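Local structure of P450 epoxidase (Sorangium cellulosum, 1Q5D) at residues 176-181 with 196-201; 82-87 with 183-188; 153-158 with 167-172; 87-92 with 240-245. The protein binds haem as a member of the cytochrome P450 family and, in this model, holds the ligand EPB in a neighbouring pocket. All coordinates share one frame; numbering follows the deposited sequence.

Interaction 1: residues 176-181 with 196-201; sequences GSATAR and KTLVAS. With EPB (7,11-dihydroxy-8,8,10,12,16-pentamethyl-3-[1-methyl-2-(2-methyl-thiazol-4-yl)vinyl]-4,17-dioxabicyclo[14.1.0]heptadecane-5,9-dione), chain C.
The pair of helices that roofs the ligand pocket of a cytochrome P450, known in the family as F and G, meets here through Ala178 and Ser201. Their CB atoms touch at 3.4 Å (Ala178 CB to Ser201 CB), a little tighter than ordinary van der Waals contact, and the two short side chains suit an axis separation of only 8.5 Å. The segments run at 125° to each other, so the helices diverge quickly and the contact stays small. One turn back along 196-201, Leu198 fills the rest of the interface. Its CG lies beside the backbone N, anti to the carbonyl carbon (chi1 -77°), and this brings the CD2 methyl across the helix surface, 3.8 Å from Ala178 O and 4.0 Å from Arg181 CB. Arg181 crosses Leu198 at about a right angle: its CB meets the methyl, while the extended chain carries the guanidinium away to a salt bridge with Asp192 in the connecting loop. Two residues on from Ala178, Ala180 serves the ligand. EPB O14 donates to Ala180 O at 2.6 Å, a short bond, and Ala180 CB sits 3.3 Å from EPB O16. One surface of the last turns of helix 169-182 thus packs against helix 195-218 while another lines the pocket, as expected of helices F and G in the P450 fold.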
# COMPACT_ATOMS: atom_id res chain seq x y z
N GLY A 176 -5.51 -10.58 -3.82
CA GLY A 176 -5.14 -9.23 -3.42
C GLY A 176 -4.16 -8.61 -4.40
O GLY A 176 -4.38 -7.51 -4.88
N SER A 177 -3.09 -9.34 -4.69
CA SER A 177 -2.05 -8.83 -5.57
C SER A 177 -2.55 -8.66 -7.02
O SER A 177 -2.23 -7.65 -7.69
CB SER A 177 -0.82 -9.75 -5.47
OG SER A 177 0.19 -9.32 -6.34
N ALA A 178 -3.36 -9.61 -7.49
CA ALA A 178 -3.97 -9.54 -8.82
C ALA A 178 -4.95 -8.39 -8.95
O ALA A 178 -4.97 -7.69 -9.96
CB ALA A 178 -4.68 -10.87 -9.17
N THR A 179 -5.79 -8.21 -7.94
CA THR A 179 -6.75 -7.13 -7.93
C THR A 179 -6.07 -5.77 -8.00
O THR A 179 -6.48 -4.90 -8.75
CB THR A 179 -7.62 -7.21 -6.67
OG1 THR A 179 -8.52 -8.32 -6.79
CG2 THR A 179 -8.52 -6.00 -6.58
N ALA A 180 -5.02 -5.59 -7.20
CA ALA A 180 -4.32 -4.31 -7.19
C ALA A 180 -3.77 -3.94 -8.57
O ALA A 180 -3.89 -2.77 -9.02
CB ALA A 180 -3.24 -4.30 -6.12
N ARG A 181 -3.18 -4.92 -9.27
CA ARG A 181 -2.71 -4.74 -10.65
C ARG A 181 -3.85 -4.54 -11.64
O ARG A 181 -3.77 -3.68 -12.53
CB ARG A 181 -1.91 -5.97 -11.11
CG ARG A 181 -0.51 -6.09 -10.55
CD ARG A 181 0.18 -7.38 -10.97
NE ARG A 181 1.63 -7.30 -10.94
CZ ARG A 181 2.39 -7.93 -10.06
NH1 ARG A 181 1.83 -8.69 -9.12
NH2 ARG A 181 3.70 -7.80 -10.10
N LYS A 196 -5.55 -12.54 -18.68
CA LYS A 196 -6.27 -13.77 -18.32
C LYS A 196 -5.91 -14.26 -16.92
O LYS A 196 -6.78 -14.68 -16.16
CB LYS A 196 -5.99 -14.89 -19.33
CG LYS A 196 -6.56 -14.65 -20.74
CD LYS A 196 -7.93 -15.26 -20.95
CE LYS A 196 -8.53 -14.83 -22.28
NZ LYS A 196 -8.64 -15.96 -23.25
N THR A 197 -4.63 -14.20 -16.59
CA THR A 197 -4.16 -14.66 -15.29
C THR A 197 -4.72 -13.76 -14.19
O THR A 197 -5.22 -14.24 -13.18
CB THR A 197 -2.63 -14.64 -15.26
OG1 THR A 197 -2.12 -15.43 -16.34
CG2 THR A 197 -2.11 -15.38 -14.03
N LEU A 198 -4.64 -12.45 -14.42
CA LEU A 198 -5.18 -11.45 -13.51
C LEU A 198 -6.66 -11.70 -13.26
O LEU A 198 -7.11 -11.71 -12.11
CB LEU A 198 -5.01 -10.04 -14.10
CG LEU A 198 -3.64 -9.37 -14.05
CD1 LEU A 198 -3.80 -7.92 -14.49
CD2 LEU A 198 -3.04 -9.46 -12.66
N VAL A 199 -7.42 -11.87 -14.34
CA VAL A 199 -8.85 -12.04 -14.23
C VAL A 199 -9.21 -13.36 -13.52
O VAL A 199 -10.18 -13.42 -12.76
CB VAL A 199 -9.54 -11.93 -15.61
CG1 VAL A 199 -11.00 -12.37 -15.55
CG2 VAL A 199 -9.44 -10.50 -16.13
N ALA A 200 -8.42 -14.41 -13.75
CA ALA A 200 -8.66 -15.68 -13.09
C ALA A 200 -8.53 -15.52 -11.57
O ALA A 200 -9.43 -15.91 -10.83
CB ALA A 200 -7.69 -16.75 -13.59
N SER A 201 -7.41 -14.98 -11.13
CA SER A 201 -7.16 -14.73 -9.70
C SER A 201 -8.23 -13.84 -9.07
O SER A 201 -8.66 -14.08 -7.94
CB SER A 201 -5.79 -14.08 -9.50
OG SER A 201 -4.77 -14.91 -10.01
O16 EPB C . -2.21 -1.38 -4.92
C51 EPB C . -0.31 2.32 -2.48
O41 EPB C . -2.23 1.67 -0.72
C5 EPB C . -1.68 2.18 -1.92
C4 EPB C . -2.65 0.88 -1.84
C16 EPB C . -2.80 -0.44 -5.33
O1 EPB C . -3.81 0.24 -4.67
C2 EPB C . -4.35 -0.20 -3.29
C3 EPB C . -4.02 0.95 -2.26
C20 EPB C . -5.90 -0.34 -3.58
C21 EPB C . -6.20 -1.55 -4.45
C22 EPB C . -6.84 0.52 -3.09
C23 EPB C . -8.29 0.61 -3.26
N26 EPB C . -8.85 0.25 -4.47
C25 EPB C . -10.20 0.41 -4.46
C27 EPB C . -10.97 0.05 -5.67
C24 EPB C . -9.18 1.07 -2.37
S1 EPB C . -10.77 1.03 -3.02
C15 EPB C . -2.46 0.14 -6.72
C14 EPB C . -3.72 0.53 -7.63
O14 EPB C . -4.49 -0.65 -7.63
C13 EPB C . -3.39 1.15 -9.10
C29 EPB C . -2.63 0.05 -9.93
C30 EPB C . -4.69 1.40 -9.86
C12 EPB C . -2.42 2.46 -9.01
O12 EPB C . -1.28 2.47 -9.57
C11 EPB C . -2.79 3.80 -8.25
C28 EPB C . -2.49 4.92 -9.27
C10 EPB C . -2.27 3.67 -6.85
O10 EPB C . -0.81 3.78 -6.84
C9 EPB C . -2.90 4.80 -6.05
C91 EPB C . -4.34 4.59 -6.01
C8 EPB C . -2.58 4.81 -4.60
C7 EPB C . -1.72 3.59 -4.06
C6 EPB C . -2.72 3.06 -2.90

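Interaction 2: residues 82-87 with 183-188; sequences SAIPEL and LGVGLV. With EPB (7,11-dihydroxy-8,8,10,12,16-pentamethyl-3-[1-methyl-2-(2-methyl-thiazol-4-yl)vinyl]-4,17-dioxabicyclo[14.1.0]heptadecane-5,9-dione), chain C.
Gly184 O is gripped by two backbone N-H groups, Leu187 N at 3.0 Å and Val188 N at 2.9 Å, and this pair of hydrogen bonds curls 183-188 into a turn against which residues 82-87 pack. Gly186 sits within the turn at a positive phi of 90°, a conformation that suits glycine. No hydrogen bond crosses between the segments; they meet by van der Waals packing. Ala83 CB rests on the backbone of the turn, 3.6 Å from Val185 O, with the CG1 methyl of Val185 also close by. Ile84 crosses Val185 at about a right angle, and its CG1 meets Val185 CB at 4.0 Å. Further along, Leu87 and Leu183 also cross at nearly a right angle, through Leu87 CD1 and Leu183 CD2 at 3.9 Å. The CA-CB bond of Leu183 leads away from 82-87, yet with CG beside the backbone N (chi1 -78°) the branch spreads two ways: CD2 goes to Leu87, and CD1 goes to the thiazole end of EPB, 3.6 Å from N26. The backbone joins in the pocket wall, Gly184 CA lying 3.6 Å from EPB C30, and Val188 CG1 adds a methyl 3.8 Å from EPB O12. Tyr80 OH, on helix 77-82 just before, is hydrogen-bonded to Leu183 O, a further tie to 183-188. Ile84 and Leu87 also lean on helix 195-218. Here the F-G loop lines the pocket and the B-C region packs behind it, two elements that commonly border the ligand pocket of a P450.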
# COMPACT_ATOMS: atom_id res chain seq x y z
N SER A 82 -15.18 0.02 -18.34
CA SER A 82 -15.36 -1.15 -19.20
C SER A 82 -14.24 -2.18 -19.05
O SER A 82 -14.44 -3.37 -19.34
CB SER A 82 -15.50 -0.73 -20.67
OG SER A 82 -14.28 -0.18 -21.17
N ALA A 83 -13.06 -1.74 -18.62
CA ALA A 83 -11.93 -2.64 -18.43
C ALA A 83 -12.17 -3.53 -17.21
O ALA A 83 -12.61 -3.05 -16.17
CB ALA A 83 -10.63 -1.86 -18.24
N ILE A 84 -11.85 -4.81 -17.34
CA ILE A 84 -12.00 -5.77 -16.25
C ILE A 84 -13.37 -5.65 -15.58
O ILE A 84 -13.49 -5.19 -14.45
CB ILE A 84 -10.86 -5.63 -15.21
CG1 ILE A 84 -9.52 -5.35 -15.91
CG2 ILE A 84 -10.76 -6.90 -14.37
CD1 ILE A 84 -8.84 -6.60 -16.49
N PRO A 85 -14.40 -6.07 -16.31
CA PRO A 85 -15.79 -5.95 -15.86
C PRO A 85 -16.06 -6.71 -14.56
O PRO A 85 -17.05 -6.41 -13.90
CB PRO A 85 -16.59 -6.59 -16.99
CG PRO A 85 -15.69 -6.55 -18.16
CD PRO A 85 -14.30 -6.69 -17.64
N GLU A 86 -15.19 -7.67 -14.24
CA GLU A 86 -15.28 -8.43 -13.00
C GLU A 86 -15.06 -7.53 -11.79
O GLU A 86 -15.42 -7.90 -10.67
CB GLU A 86 -14.24 -9.56 -12.99
CG GLU A 86 -14.56 -10.73 -13.92
CD GLU A 86 -14.13 -10.48 -15.36
OE1 GLU A 86 -13.50 -9.43 -15.63
OE2 GLU A 86 -14.43 -11.36 -16.21
N LEU A 87 -14.45 -6.37 -12.02
CA LEU A 87 -14.13 -5.42 -10.95
C LEU A 87 -15.02 -4.16 -10.99
O LEU A 87 -14.80 -3.21 -10.24
CB LEU A 87 -12.64 -5.03 -11.02
CG LEU A 87 -11.70 -6.14 -10.50
CD1 LEU A 87 -10.22 -5.76 -10.61
CD2 LEU A 87 -12.06 -6.50 -9.06
N LEU A 183 -6.79 -3.37 -11.20
CA LEU A 183 -7.41 -2.06 -11.05
C LEU A 183 -6.64 -0.99 -11.82
O LEU A 183 -7.14 0.12 -12.04
CB LEU A 183 -7.50 -1.68 -9.56
CG LEU A 183 -8.64 -2.37 -8.79
CD1 LEU A 183 -8.57 -2.01 -7.29
CD2 LEU A 183 -10.03 -2.08 -9.37
N GLY A 184 -5.42 -1.31 -12.22
CA GLY A 184 -4.63 -0.36 -13.00
C GLY A 184 -4.84 -0.43 -14.51
O GLY A 184 -4.37 0.45 -15.23
N VAL A 185 -5.51 -1.49 -14.98
CA VAL A 185 -5.70 -1.70 -16.42
C VAL A 185 -6.63 -0.63 -16.95
O VAL A 185 -7.78 -0.51 -16.51
CB VAL A 185 -6.29 -3.11 -16.75
CG1 VAL A 185 -6.62 -3.23 -18.26
CG2 VAL A 185 -5.33 -4.21 -16.33
N GLY A 186 -6.11 0.17 -17.87
CA GLY A 186 -6.88 1.25 -18.45
C GLY A 186 -6.76 2.54 -17.67
O GLY A 186 -7.29 3.57 -18.08
N LEU A 187 -6.06 2.49 -16.53
CA LEU A 187 -5.91 3.66 -15.66
C LEU A 187 -4.46 4.11 -15.67
O LEU A 187 -4.19 5.28 -15.90
CB LEU A 187 -6.33 3.33 -14.22
CG LEU A 187 -6.39 4.48 -13.20
CD1 LEU A 187 -5.03 5.07 -12.94
CD2 LEU A 187 -7.36 5.57 -13.60
N VAL A 188 -3.55 3.19 -15.39
CA VAL A 188 -2.11 3.48 -15.40
C VAL A 188 -1.41 2.71 -16.53
O VAL A 188 -1.81 1.60 -16.87
CB VAL A 188 -1.45 3.20 -14.02
CG1 VAL A 188 -2.12 3.99 -12.92
CG2 VAL A 188 -1.49 1.73 -13.69
O16 EPB C . -2.21 -1.38 -4.92
C51 EPB C . -0.31 2.32 -2.48
O41 EPB C . -2.23 1.67 -0.72
C5 EPB C . -1.68 2.18 -1.92
C4 EPB C . -2.65 0.88 -1.84
C16 EPB C . -2.80 -0.44 -5.33
O1 EPB C . -3.81 0.24 -4.67
C2 EPB C . -4.35 -0.20 -3.29
C3 EPB C . -4.02 0.95 -2.26
C20 EPB C . -5.90 -0.34 -3.58
C21 EPB C . -6.20 -1.55 -4.45
C22 EPB C . -6.84 0.52 -3.09
C23 EPB C . -8.29 0.61 -3.26
N26 EPB C . -8.85 0.25 -4.47
C25 EPB C . -10.20 0.41 -4.46
C27 EPB C . -10.97 0.05 -5.67
C24 EPB C . -9.18 1.07 -2.37
S1 EPB C . -10.77 1.03 -3.02
C15 EPB C . -2.46 0.14 -6.72
C14 EPB C . -3.72 0.53 -7.63
O14 EPB C . -4.49 -0.65 -7.63
C13 EPB C . -3.39 1.15 -9.10
C29 EPB C . -2.63 0.05 -9.93
C30 EPB C . -4.69 1.40 -9.86
C12 EPB C . -2.42 2.46 -9.01
O12 EPB C . -1.28 2.47 -9.57
C11 EPB C . -2.79 3.80 -8.25
C28 EPB C . -2.49 4.92 -9.27
C10 EPB C . -2.27 3.67 -6.85
O10 EPB C . -0.81 3.78 -6.84
C9 EPB C . -2.90 4.80 -6.05
C91 EPB C . -4.34 4.59 -6.01
C8 EPB C . -2.58 4.81 -4.60
C7 EPB C . -1.72 3.59 -4.06
C6 EPB C . -2.72 3.06 -2.90

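Interaction 3: residues 153-158 with 167-172; sequences IPMRAI and ECDEKF
Arg156 holds Asp169 side-on with two nitrogens, one to each carboxylate oxygen. NE donates to Asp169 OD1 at 2.7 Å, nearly straight at 170°, in the guanidinium plane and onto the syn lone pair. NH2 reaches Asp169 OD2 at 3.0 Å, also on the syn side but tilted out of the carboxylate plane. The two flat groups are nearly coplanar, 18° apart. Arg156 starts with CG anti to its backbone N (chi1 175°), then bends at chi2 and chi3, folding the guanidinium back toward Asp169; Asp169 OD1 also lies 3.4 Å from Arg156 CA. Further partners fix both charges: Ser159 OG bonds to Asp169 OD2, Glu125 of helix 123-137 takes Arg156 NH1 in a second salt bridge, and NH2 also reaches Val164 O. Asp169 opens helix 169-182, and the helix start, like the arginine, would be expected to favour its charged form. Beyond the ion pair comes Met155, whose doubly bent chain runs over the first turn of that helix. Its CG lies 3.5 Å from Asp169 O, its SD 3.7 Å from Phe172 CB, and its CE touches the same Phe172 CB at 3.5 Å. The phenylalanine ring itself leads away toward Leu208 and Val212 of helix 195-218. A buried, salt-bridged joint thus sets the start of helix 154-161, probably part of helix E, against the beginning of helix 169-182, helix F of the P450 fold.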
# COMPACT_ATOMS: atom_id res chain seq x y z
N ILE A 153 3.47 -12.85 5.31
CA ILE A 153 2.97 -12.22 6.53
C ILE A 153 1.65 -11.44 6.39
O ILE A 153 0.69 -11.70 7.11
CB ILE A 153 4.07 -11.35 7.20
CG1 ILE A 153 5.24 -12.25 7.63
CG2 ILE A 153 3.50 -10.59 8.41
CD1 ILE A 153 6.46 -11.49 8.08
N PRO A 154 1.61 -10.47 5.48
CA PRO A 154 0.42 -9.61 5.37
C PRO A 154 -0.93 -10.28 5.16
O PRO A 154 -1.91 -9.76 5.69
CB PRO A 154 0.76 -8.70 4.19
CG PRO A 154 2.26 -8.64 4.23
CD PRO A 154 2.67 -10.05 4.56
N MET A 155 -1.03 -11.37 4.40
CA MET A 155 -2.36 -11.94 4.24
C MET A 155 -2.76 -12.68 5.50
O MET A 155 -3.93 -12.71 5.88
CB MET A 155 -2.48 -12.87 3.03
CG MET A 155 -3.92 -13.25 2.69
SD MET A 155 -4.95 -11.85 2.22
CE MET A 155 -6.45 -12.15 3.09
N ARG A 156 -1.78 -13.29 6.15
CA ARG A 156 -2.11 -13.97 7.42
C ARG A 156 -2.74 -12.95 8.37
O ARG A 156 -3.76 -13.24 9.00
CB ARG A 156 -0.88 -14.63 8.04
CG ARG A 156 -1.15 -15.24 9.44
CD ARG A 156 -1.63 -16.71 9.42
NE ARG A 156 -2.83 -16.94 8.62
CZ ARG A 156 -4.07 -16.96 9.10
NH1 ARG A 156 -4.29 -16.76 10.40
NH2 ARG A 156 -5.10 -17.17 8.28
N ALA A 157 -2.17 -11.75 8.43
CA ALA A 157 -2.68 -10.69 9.31
C ALA A 157 -4.12 -10.34 8.97
O ALA A 157 -5.01 -10.30 9.84
CB ALA A 157 -1.81 -9.43 9.18
N ILE A 158 -4.35 -10.05 7.69
CA ILE A 158 -5.69 -9.71 7.25
C ILE A 158 -6.67 -10.87 7.48
O ILE A 158 -7.79 -10.65 7.91
CB ILE A 158 -5.69 -9.29 5.76
CG1 ILE A 158 -4.94 -7.96 5.60
CG2 ILE A 158 -7.10 -9.16 5.24
CD1 ILE A 158 -4.85 -7.46 4.16
N GLU A 167 -5.44 -21.76 5.67
CA GLU A 167 -5.49 -22.55 4.44
C GLU A 167 -5.79 -21.68 3.21
O GLU A 167 -5.29 -21.96 2.12
CB GLU A 167 -6.55 -23.65 4.58
CG GLU A 167 -6.51 -24.71 3.50
CD GLU A 167 -7.80 -25.50 3.40
OE1 GLU A 167 -7.87 -26.41 2.55
OE2 GLU A 167 -8.75 -25.21 4.17
N CYS A 168 -6.59 -20.64 3.41
CA CYS A 168 -7.03 -19.75 2.32
C CYS A 168 -6.07 -18.61 2.02
O CYS A 168 -6.31 -17.79 1.13
CB CYS A 168 -8.38 -19.14 2.66
SG CYS A 168 -9.69 -20.33 3.02
N ASP A 169 -4.98 -18.54 2.77
CA ASP A 169 -4.08 -17.40 2.69
C ASP A 169 -3.51 -17.19 1.30
O ASP A 169 -3.56 -16.09 0.76
CB ASP A 169 -2.96 -17.54 3.71
CG ASP A 169 -3.37 -17.07 5.09
OD1 ASP A 169 -2.51 -17.05 5.98
OD2 ASP A 169 -4.54 -16.72 5.39
N GLU A 170 -2.97 -18.26 0.72
CA GLU A 170 -2.31 -18.18 -0.58
C GLU A 170 -3.25 -17.72 -1.68
O GLU A 170 -2.88 -16.92 -2.53
CB GLU A 170 -1.66 -19.51 -0.95
CG GLU A 170 -0.23 -19.65 -0.43
CD GLU A 170 0.66 -18.52 -0.89
OE1 GLU A 170 0.60 -18.16 -2.09
OE2 GLU A 170 1.43 -17.98 -0.05
N LYS A 171 -4.48 -18.23 -1.65
CA LYS A 171 -5.47 -17.84 -2.64
C LYS A 171 -5.91 -16.39 -2.48
O LYS A 171 -6.11 -15.68 -3.47
CB LYS A 171 -6.69 -18.77 -2.58
CG LYS A 171 -6.42 -20.14 -3.20
CD LYS A 171 -7.72 -20.86 -3.55
CE LYS A 171 -8.24 -21.68 -2.38
NZ LYS A 171 -9.21 -22.74 -2.84
N PHE A 172 -6.06 -15.94 -1.24
CA PHE A 172 -6.42 -14.55 -1.01
C PHE A 172 -5.29 -13.56 -1.32
O PHE A 172 -5.56 -12.45 -1.79
CB PHE A 172 -6.95 -14.34 0.41
CG PHE A 172 -8.41 -14.62 0.55
CD1 PHE A 172 -8.89 -15.41 1.57
CD2 PHE A 172 -9.32 -14.08 -0.36
CE1 PHE A 172 -10.24 -15.66 1.69
CE2 PHE A 172 -10.67 -14.32 -0.24
CZ PHE A 172 -11.13 -15.12 0.78

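Interaction 4: residues 87-92 with 240-245; sequences LSDMKK and STKELV
Asp89 and Lys242 link two helices of the cytochrome P450 fold at the surface: 88-93, a short helix of the B-C region, and 241-255, the first part of the fold's long central helix. The ionic part is loose. Asp89 OD2 and Lys242 NZ are 3.9 Å apart, a long salt bridge, and a water lies beside the pair. That water accepts from Lys242 NZ at 3.0 Å and donates only weakly to Asp89 OD2, so the charges are joined partly through solvent. The van der Waals part comes from the lysine's aliphatic chain. Lys242 leaves the helix with CG beside its backbone N (chi1 -76°) and is extended from there on, running past the carboxylate so that Asp89 OD1 lies 3.8 Å from both Lys242 CG and Lys242 CE. Near this surface contact, Met90 of the same short helix belongs to the EPB pocket and packs on Thr179. Within 240-245 the polar contacts are those of a capping box, with Ser240 as the N-cap of helix 241-255. Glu243 OE2, its fellow oxygen salt-bridged to Arg105, takes Ser240 N at 2.9 Å. The bond is nearly straight at 172°, although the N-H comes from above the carboxylate plane, 42° out of it. The box is closed by the reciprocal bond, in which Glu243 N donates to Ser240 OG at 3.0 Å.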
# COMPACT_ATOMS: atom_id res chain seq x y z
N LEU A 87 -14.45 -6.37 -12.02
CA LEU A 87 -14.13 -5.42 -10.95
C LEU A 87 -15.02 -4.16 -10.99
O LEU A 87 -14.80 -3.21 -10.24
CB LEU A 87 -12.64 -5.03 -11.02
CG LEU A 87 -11.70 -6.14 -10.50
CD1 LEU A 87 -10.22 -5.76 -10.61
CD2 LEU A 87 -12.06 -6.50 -9.06
N SER A 88 -16.03 -4.18 -11.86
CA SER A 88 -16.92 -3.04 -12.06
C SER A 88 -17.58 -2.59 -10.75
O SER A 88 -17.60 -1.40 -10.41
CB SER A 88 -18.00 -3.39 -13.08
OG SER A 88 -18.73 -2.25 -13.43
N ASP A 89 -18.14 -3.56 -10.02
CA ASP A 89 -18.74 -3.28 -8.72
C ASP A 89 -17.74 -2.67 -7.74
O ASP A 89 -18.06 -1.71 -7.04
CB ASP A 89 -19.33 -4.57 -8.13
CG ASP A 89 -20.74 -4.83 -8.59
OD1 ASP A 89 -21.33 -5.85 -8.18
OD2 ASP A 89 -21.35 -4.05 -9.36
N MET A 90 -16.54 -3.24 -7.67
CA MET A 90 -15.53 -2.73 -6.75
C MET A 90 -15.11 -1.30 -7.08
O MET A 90 -14.80 -0.52 -6.18
CB MET A 90 -14.29 -3.62 -6.74
CG MET A 90 -13.35 -3.24 -5.61
SD MET A 90 -11.81 -4.11 -5.59
CE MET A 90 -12.35 -5.72 -5.02
N LYS A 91 -15.11 -0.98 -8.36
CA LYS A 91 -14.72 0.36 -8.80
C LYS A 91 -15.79 1.38 -8.43
O LYS A 91 -15.48 2.53 -8.09
CB LYS A 91 -14.49 0.37 -10.31
CG LYS A 91 -13.25 -0.41 -10.77
CD LYS A 91 -13.11 -0.32 -12.30
CE LYS A 91 -11.85 -1.01 -12.80
NZ LYS A 91 -11.83 -1.12 -14.30
N LYS A 92 -17.05 0.98 -8.50
CA LYS A 92 -18.10 1.97 -8.29
C LYS A 92 -18.61 2.05 -6.86
O LYS A 92 -18.91 3.13 -6.36
CB LYS A 92 -19.25 1.79 -9.28
CG LYS A 92 -19.90 0.44 -9.28
CD LYS A 92 -20.85 0.34 -10.48
CE LYS A 92 -20.13 0.66 -11.79
NZ LYS A 92 -21.07 0.77 -12.95
N SER A 240 -24.51 -1.18 1.99
CA SER A 240 -25.11 -2.06 0.99
C SER A 240 -24.27 -3.33 0.78
O SER A 240 -23.09 -3.37 1.13
CB SER A 240 -25.27 -1.34 -0.35
OG SER A 240 -24.03 -1.31 -1.06
N THR A 241 -24.88 -4.36 0.21
CA THR A 241 -24.17 -5.60 -0.07
C THR A 241 -22.95 -5.34 -0.98
O THR A 241 -21.87 -5.86 -0.73
CB THR A 241 -25.14 -6.64 -0.70
OG1 THR A 241 -26.09 -7.04 0.30
CG2 THR A 241 -24.42 -7.95 -1.02
N LYS A 242 -23.12 -4.53 -2.01
CA LYS A 242 -22.03 -4.27 -2.95
C LYS A 242 -20.92 -3.44 -2.29
O LYS A 242 -19.74 -3.64 -2.57
CB LYS A 242 -22.53 -3.58 -4.22
CG LYS A 242 -23.26 -4.51 -5.19
CD LYS A 242 -24.06 -3.68 -6.17
CE LYS A 242 -24.75 -4.53 -7.22
NZ LYS A 242 -25.07 -3.70 -8.41
N GLU A 243 -21.31 -2.51 -1.43
CA GLU A 243 -20.34 -1.70 -0.69
C GLU A 243 -19.54 -2.61 0.23
O GLU A 243 -18.32 -2.49 0.35
CB GLU A 243 -21.06 -0.62 0.14
CG GLU A 243 -21.48 0.62 -0.64
CD GLU A 243 -22.44 1.50 0.16
OE1 GLU A 243 -22.78 2.61 -0.31
OE2 GLU A 243 -22.86 1.08 1.26
N LEU A 244 -20.25 -3.53 0.88
CA LEU A 244 -19.60 -4.44 1.82
C LEU A 244 -18.59 -5.34 1.11
O LEU A 244 -17.46 -5.52 1.55
CB LEU A 244 -20.66 -5.27 2.56
CG LEU A 244 -20.09 -6.26 3.56
CD1 LEU A 244 -21.10 -6.61 4.66
CD2 LEU A 244 -19.62 -7.51 2.82
N VAL A 245 -19.00 -5.91 -0.02
CA VAL A 245 -18.11 -6.79 -0.76
C VAL A 245 -16.92 -5.99 -1.29
O VAL A 245 -15.78 -6.44 -1.22
CB VAL A 245 -18.83 -7.52 -1.92
CG1 VAL A 245 -17.85 -8.37 -2.73
CG2 VAL A 245 -19.93 -8.41 -1.35
O HOH W 1 -23.80 -1.87 -10.45

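How the interactions relate
Three of the four contacts, 1, 2 and 4, hold residues of the EPB pocket and touch one another. Interactions 1 and 2 lie about 11 Å apart between centres and both touch EPB; they meet where Val199 CG2 packs on Ile84 CD1 at 4.0 Å. Interactions 2 and 4, about 14 Å apart between centres, share Leu87, and Lys91 NZ probably hydrogen-bonds Ala83 O at 2.8 Å, tying helix 88-93 to the loop before it. Thr179 CG2 and Met90 SD, 3.9 Å apart, join interactions 1 and 4. Interaction 3 stands off at the other end of helix 169-182, which it shares with interaction 1, about 15 Å away between centres; its Met155 side chain is about 9 Å from the haem.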